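Gamma-glutamyltranspeptidase (Streptomyces lincolnensis, PDB 6J3A) is a gamma-glutamyltranspeptidase homologue of the N-terminal nucleophile (Ntn) hydrolase superfamily, related to LmbA, and probably cleaves or transfers gamma-glutamyl groups. Local coordinates at residues A299-V302 / H303-E307; A338-R341 / E342-G345. One frame throughout, in Å; residues are numbered along the deposited sequence.

Interaction 1 of 2, residues A299-V302 / H303-E307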
ATOM      1  N   ALA A 299     -10.001 -13.299 -26.573  1.00 36.82           N
ATOM      2  CA  ALA A 299      -9.644 -14.708 -26.714  1.00 37.20           C
ATOM      3  C   ALA A 299      -8.467 -14.879 -27.694  1.00 37.64           C
ATOM      4  O   ALA A 299      -7.446 -15.483 -27.349  1.00 35.63           O
ATOM      5  CB  ALA A 299     -10.860 -15.506 -27.176  1.00 37.39           C
ATOM      6  N   ASP A 300      -8.619 -14.310 -28.892  1.00 38.38           N
ATOM      7  CA  ASP A 300      -7.569 -14.299 -29.932  1.00 38.99           C
ATOM      8  C   ASP A 300      -6.223 -13.754 -29.416  1.00 38.59           C
ATOM      9  O   ASP A 300      -5.167 -14.264 -29.784  1.00 41.44           O
ATOM     10  CB  ASP A 300      -8.011 -13.474 -31.163  1.00 40.14           C
ATOM     11  CG  ASP A 300      -9.236 -14.067 -31.882  1.00 41.10           C
ATOM     12  OD1 ASP A 300      -9.529 -15.264 -31.690  1.00 40.63           O
ATOM     13  OD2 ASP A 300      -9.908 -13.323 -32.640  1.00 41.32           O
ATOM     14  N   TYR A 301      -6.274 -12.718 -28.576  1.00 36.46           N
ATOM     15  CA  TYR A 301      -5.084 -12.125 -27.938  1.00 33.70           C
ATOM     16  C   TYR A 301      -4.389 -13.104 -27.001  1.00 32.81           C
ATOM     17  O   TYR A 301      -3.178 -13.236 -27.031  1.00 32.51           O
ATOM     18  CB  TYR A 301      -5.501 -10.876 -27.164  1.00 33.23           C
ATOM     19  CG  TYR A 301      -4.437 -10.179 -26.312  1.00 32.73           C
ATOM     20  CD1 TYR A 301      -3.541  -9.265 -26.873  1.00 31.46           C
ATOM     21  CD2 TYR A 301      -4.371 -10.389 -24.932  1.00 32.15           C
ATOM     22  CE1 TYR A 301      -2.603  -8.602 -26.092  1.00 30.61           C
ATOM     23  CE2 TYR A 301      -3.433  -9.732 -24.146  1.00 31.36           C
ATOM     24  CZ  TYR A 301      -2.554  -8.840 -24.729  1.00 31.07           C
ATOM     25  OH  TYR A 301      -1.624  -8.194 -23.942  1.00 31.68           O
ATOM     26  N   VAL A 302      -5.166 -13.777 -26.165  1.00 32.04           N
ATOM     27  CA  VAL A 302      -4.628 -14.780 -25.244  1.00 31.75           C
ATOM     28  C   VAL A 302      -4.018 -15.950 -26.006  1.00 31.65           C
ATOM     29  O   VAL A 302      -2.828 -16.233 -25.845  1.00 30.91           O
ATOM     30  CB  VAL A 302      -5.721 -15.287 -24.273  1.00 31.40           C
ATOM     31  CG1 VAL A 302      -5.260 -16.506 -23.476  1.00 31.80           C
ATOM     32  CG2 VAL A 302      -6.114 -14.179 -23.323  1.00 30.80           C
ATOM     33  N   HIS A 303      -4.849 -16.615 -26.817  1.00 32.13           N
ATOM     34  CA  HIS A 303      -4.425 -17.723 -27.701  1.00 33.09           C
ATOM     35  C   HIS A 303      -3.104 -17.433 -28.413  1.00 32.23           C
ATOM     36  O   HIS A 303      -2.165 -18.221 -28.343  1.00 31.11           O
ATOM     37  CB  HIS A 303      -5.502 -18.036 -28.759  1.00 34.07           C
ATOM     38  CG  HIS A 303      -5.085 -19.082 -29.749  1.00 34.51           C
ATOM     39  ND1 HIS A 303      -5.173 -20.431 -29.485  1.00 35.62           N
ATOM     40  CD2 HIS A 303      -4.541 -18.977 -30.984  1.00 35.36           C
ATOM     41  CE1 HIS A 303      -4.709 -21.112 -30.517  1.00 36.48           C
ATOM     42  NE2 HIS A 303      -4.317 -20.253 -31.440  1.00 36.01           N
ATOM     43  N   LEU A 304      -3.060 -16.293 -29.090  1.00 31.77           N
ATOM     44  CA  LEU A 304      -1.858 -15.833 -29.790  1.00 32.98           C
ATOM     45  C   LEU A 304      -0.618 -15.817 -28.902  1.00 32.50           C
ATOM     46  O   LEU A 304       0.442 -16.275 -29.314  1.00 31.14           O
ATOM     47  CB  LEU A 304      -2.078 -14.430 -30.376  1.00 33.39           C
ATOM     48  CG  LEU A 304      -0.849 -13.788 -31.028  1.00 33.83           C
ATOM     49  CD1 LEU A 304      -0.485 -14.516 -32.316  1.00 33.95           C
ATOM     50  CD2 LEU A 304      -1.066 -12.310 -31.288  1.00 33.71           C
ATOM     51  N   LEU A 305      -0.763 -15.265 -27.700  1.00 33.23           N
ATOM     52  CA  LEU A 305       0.329 -15.193 -26.733  1.00 33.52           C
ATOM     53  C   LEU A 305       0.737 -16.540 -26.148  1.00 34.62           C
ATOM     54  O   LEU A 305       1.914 -16.737 -25.837  1.00 33.38           O
ATOM     55  CB  LEU A 305      -0.033 -14.236 -25.597  1.00 33.27           C
ATOM     56  CG  LEU A 305      -0.228 -12.764 -25.985  1.00 33.63           C
ATOM     57  CD1 LEU A 305      -0.385 -11.890 -24.748  1.00 33.39           C
ATOM     58  CD2 LEU A 305       0.893 -12.224 -26.858  1.00 34.03           C
ATOM     59  N   VAL A 306      -0.227 -17.446 -25.974  1.00 35.92           N
ATOM     60  CA  VAL A 306       0.045 -18.784 -25.411  1.00 36.30           C
ATOM     61  C   VAL A 306       0.894 -19.601 -26.398  1.00 35.62           C
ATOM     62  O   VAL A 306       1.971 -20.112 -26.064  1.00 32.67           O
ATOM     63  CB  VAL A 306      -1.275 -19.512 -25.033  1.00 37.31           C
ATOM     64  CG1 VAL A 306      -1.049 -20.988 -24.688  1.00 37.82           C
ATOM     65  CG2 VAL A 306      -1.945 -18.807 -23.861  1.00 36.46           C
ATOM     66  N   GLU A 307       0.401 -19.700 -27.623  1.00 35.37           N
ATOM     67  CA  GLU A 307       1.123 -20.410 -28.674  1.00 35.21           C
ATOM     68  C   GLU A 307       2.514 -19.810 -28.915  1.00 33.68           C
ATOM     69  O   GLU A 307       3.495 -20.540 -29.047  1.00 33.77           O
ATOM     70  CB  GLU A 307       0.295 -20.443 -29.966  1.00 34.92           C
ATOM     71  CG  GLU A 307      -1.017 -21.209 -29.837  1.00 34.50           C
ATOM     72  CD  GLU A 307      -0.816 -22.549 -29.177  1.00 35.23           C
ATOM     73  OE1 GLU A 307      -1.129 -22.663 -27.975  1.00 33.98           O
ATOM     74  OE2 GLU A 307      -0.294 -23.469 -29.852  1.00 36.15           O
TER

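Interaction 2 of 2, residues A338-R341 / E342-G345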
ATOM      1  N   ALA A 338       9.706 -14.469 -38.624  1.00 33.64           N
ATOM      2  CA  ALA A 338       8.735 -14.496 -39.713  1.00 34.33           C
ATOM      3  C   ALA A 338       8.373 -15.949 -40.008  1.00 34.55           C
ATOM      4  O   ALA A 338       7.201 -16.297 -40.137  1.00 34.56           O
ATOM      5  CB  ALA A 338       9.299 -13.820 -40.953  1.00 34.08           C
ATOM      6  N   GLY A 339       9.391 -16.797 -40.091  1.00 34.55           N
ATOM      7  CA  GLY A 339       9.170 -18.233 -40.194  1.00 33.64           C
ATOM      8  C   GLY A 339       8.365 -18.773 -39.027  1.00 33.04           C
ATOM      9  O   GLY A 339       7.343 -19.440 -39.219  1.00 32.59           O
ATOM     10  N   ARG A 340       8.802 -18.439 -37.817  1.00 33.10           N
ATOM     11  CA  ARG A 340       8.234 -19.020 -36.590  1.00 33.76           C
ATOM     12  C   ARG A 340       6.772 -18.677 -36.294  1.00 32.57           C
ATOM     13  O   ARG A 340       6.019 -19.553 -35.880  1.00 29.35           O
ATOM     14  CB  ARG A 340       9.083 -18.648 -35.379  1.00 34.60           C
ATOM     15  CG  ARG A 340      10.515 -19.141 -35.474  1.00 36.13           C
ATOM     16  CD  ARG A 340      10.847 -20.033 -34.308  1.00 38.07           C
ATOM     17  NE  ARG A 340      10.270 -21.368 -34.416  1.00 38.83           N
ATOM     18  CZ  ARG A 340      10.112 -22.212 -33.399  1.00 39.37           C
ATOM     19  NH1 ARG A 340      10.469 -21.891 -32.152  1.00 39.34           N
ATOM     20  NH2 ARG A 340       9.575 -23.399 -33.631  1.00 40.23           N
ATOM     21  N   ARG A 341       6.375 -17.422 -36.505  1.00 32.93           N
ATOM     22  CA  ARG A 341       4.994 -17.004 -36.219  1.00 34.41           C
ATOM     23  C   ARG A 341       3.913 -17.684 -37.069  1.00 35.70           C
ATOM     24  O   ARG A 341       2.749 -17.691 -36.674  1.00 33.98           O
ATOM     25  CB  ARG A 341       4.839 -15.480 -36.275  1.00 34.96           C
ATOM     26  CG  ARG A 341       4.757 -14.815 -37.654  1.00 34.62           C
ATOM     27  CD  ARG A 341       4.471 -13.321 -37.510  1.00 33.35           C
ATOM     28  NE  ARG A 341       5.512 -12.690 -36.692  1.00 32.56           N
ATOM     29  CZ  ARG A 341       6.562 -11.995 -37.138  1.00 32.12           C
ATOM     30  NH1 ARG A 341       7.448 -11.512 -36.265  1.00 32.20           N
ATOM     31  NH2 ARG A 341       6.748 -11.764 -38.432  1.00 31.76           N
ATOM     32  N   GLU A 342       4.302 -18.241 -38.219  1.00 39.23           N
ATOM     33  CA  GLU A 342       3.414 -19.068 -39.058  1.00 41.70           C
ATOM     34  C   GLU A 342       3.034 -20.374 -38.367  1.00 42.36           C
ATOM     35  O   GLU A 342       1.984 -20.956 -38.658  1.00 42.07           O
ATOM     36  CB  GLU A 342       4.081 -19.419 -40.398  1.00 44.57           C
ATOM     37  CG  GLU A 342       4.520 -18.244 -41.268  1.00 47.52           C
ATOM     38  CD  GLU A 342       3.386 -17.285 -41.631  1.00 51.58           C
ATOM     39  OE1 GLU A 342       2.197 -17.696 -41.618  1.00 53.33           O
ATOM     40  OE2 GLU A 342       3.686 -16.106 -41.944  1.00 51.61           O
ATOM     41  N   LEU A 343       3.901 -20.834 -37.467  1.00 42.23           N
ATOM     42  CA  LEU A 343       3.637 -22.025 -36.660  1.00 44.23           C
ATOM     43  C   LEU A 343       2.534 -21.842 -35.615  1.00 43.43           C
ATOM     44  O   LEU A 343       2.090 -22.823 -35.011  1.00 44.47           O
ATOM     45  CB  LEU A 343       4.925 -22.494 -35.971  1.00 47.19           C
ATOM     46  CG  LEU A 343       6.084 -22.878 -36.898  1.00 49.17           C
ATOM     47  CD1 LEU A 343       7.358 -23.049 -36.090  1.00 49.71           C
ATOM     48  CD2 LEU A 343       5.755 -24.147 -37.681  1.00 50.01           C
ATOM     49  N   VAL A 344       2.116 -20.596 -35.384  1.00 41.74           N
ATOM     50  CA  VAL A 344       0.909 -20.307 -34.606  1.00 40.87           C
ATOM     51  C   VAL A 344      -0.290 -20.686 -35.484  1.00 40.76           C
ATOM     52  O   VAL A 344      -0.514 -20.071 -36.523  1.00 40.84           O
ATOM     53  CB  VAL A 344       0.816 -18.817 -34.188  1.00 39.67           C
ATOM     54  CG1 VAL A 344      -0.420 -18.568 -33.335  1.00 38.85           C
ATOM     55  CG2 VAL A 344       2.057 -18.376 -33.419  1.00 38.82           C
ATOM     56  N   GLY A 345      -1.032 -21.707 -35.067  1.00 40.57           N
ATOM     57  CA  GLY A 345      -2.189 -22.205 -35.812  1.00 41.85           C
ATOM     58  C   GLY A 345      -3.472 -21.889 -35.080  1.00 43.01           C
ATOM     59  O   GLY A 345      -3.446 -21.375 -33.964  1.00 43.59           O
TER

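Interaction 1 of 2, residues A299-V302 / H303-E307
Tyr301 and Leu305 meet one turn apart near the start of the alpha-helix 299-319, where i to i+4 spacing puts both side chains on the same flank. CD1 of Leu305 lies over one face of the phenol ring in a CH-pi contact, 4.0 Å from the ring centroid and shifted toward the rim that carries the hydroxyl. The first torsion of Tyr301 (174°) turns CG away from its own N and helps bring the ring beside Leu305. Leu515 of helix 506-519 and Trp538 cover both residues, so a broad aromatic and a branched aliphatic chain suit this buried flank. Replacing Tyr301 by an alanine is likely to leave Leu305 CD1 without its aromatic face and open a gap toward Leu515 and Trp538. Val302 and Val306 run alongside each other on another flank, CG1 of Val302 4.1 Å from CG2 of Val306, and Val302 O accepts from Val306 N at 2.9 Å; Leu571 packs on Val302. His303 suits its buried place because both ring nitrogens find partners, ND1 hydrogen-bonded to His576 and NE2 probably to the carbonyl of Gly345. Its backbone N donates the i to i+4 helical hydrogen bond to Ala299 O, 2.9 Å away.

Interaction 2 of 2, residues A338-R341 / E342-G345
Leu343 folds back onto Arg340 near the end of helix 334-341, where the chain passes into a type I beta turn spanning Arg341 to Val344. Its CD1 methyl comes 3.3 Å from NH2 of Arg340 and also touches NE and CZ, so a branched apolar tip rests obliquely against the guanidinium while the two side chains cross. Leucine suits the place because it can reach back to the arginine with one methyl and still pack on Leu311 of helix 299-319. The backbone makes the turn: Leu343 N donates to Arg340 O at 2.9 Å, and Val344 N donates to Arg341 O at 3.2 Å, closing the beta turn. In the second bond the donor stands well above the carbonyl plane, 69° out of it. Before them, the bond from Glu342 N to Gly339 O is weak at 3.4 Å, and these three links all span three residues, as the chain leaves the four-residue spacing of an alpha-helix.

Further out, the arginines are held by backbone carbonyls of other parts of the same chain. Arg340, bent at its second and third torsions, sends NH2 to Arg353 O, while Arg353 returns a bond from its own NH2 to Leu343 O, tying both partners of the first contact to one residue. Arg341 carries CG between its backbone N and carbonyl carbon (chi1 78°), which sets CG 3.5 Å from Glu342 N, and its NE donates to Leu288 O. Glu342, at the exposed side, lays its aliphatic stem back along the helix, with CG 3.5 Å from Ala338 O. Val344, closing the turn, packs on Leu311 of helix 299-319, and its CG2 meets Arg341 O at 3.4 Å.

Overall arrangement
Interaction 1 comes first along the chain, in the opening turns of helix 299-319; interaction 2 follows, near the end of helix 334-341 and in the turn beyond it. Their centres lie about 13 Å apart on the same side of the chain's centre. They touch directly: His303 NE2 probably donates to Gly345 O, 2.9 Å away, and Val344 CG1 packs on Glu307 CB and Leu304 CD1. Helices 506-519 and 565-573 and the 342-345 segment each pack on helix 299-319, the last resting on His303, Leu304 and Glu307 of interaction 1 and on Leu311 further along. The pair therefore ties a surface turn to a contact buried in the first turns of helix 299-319.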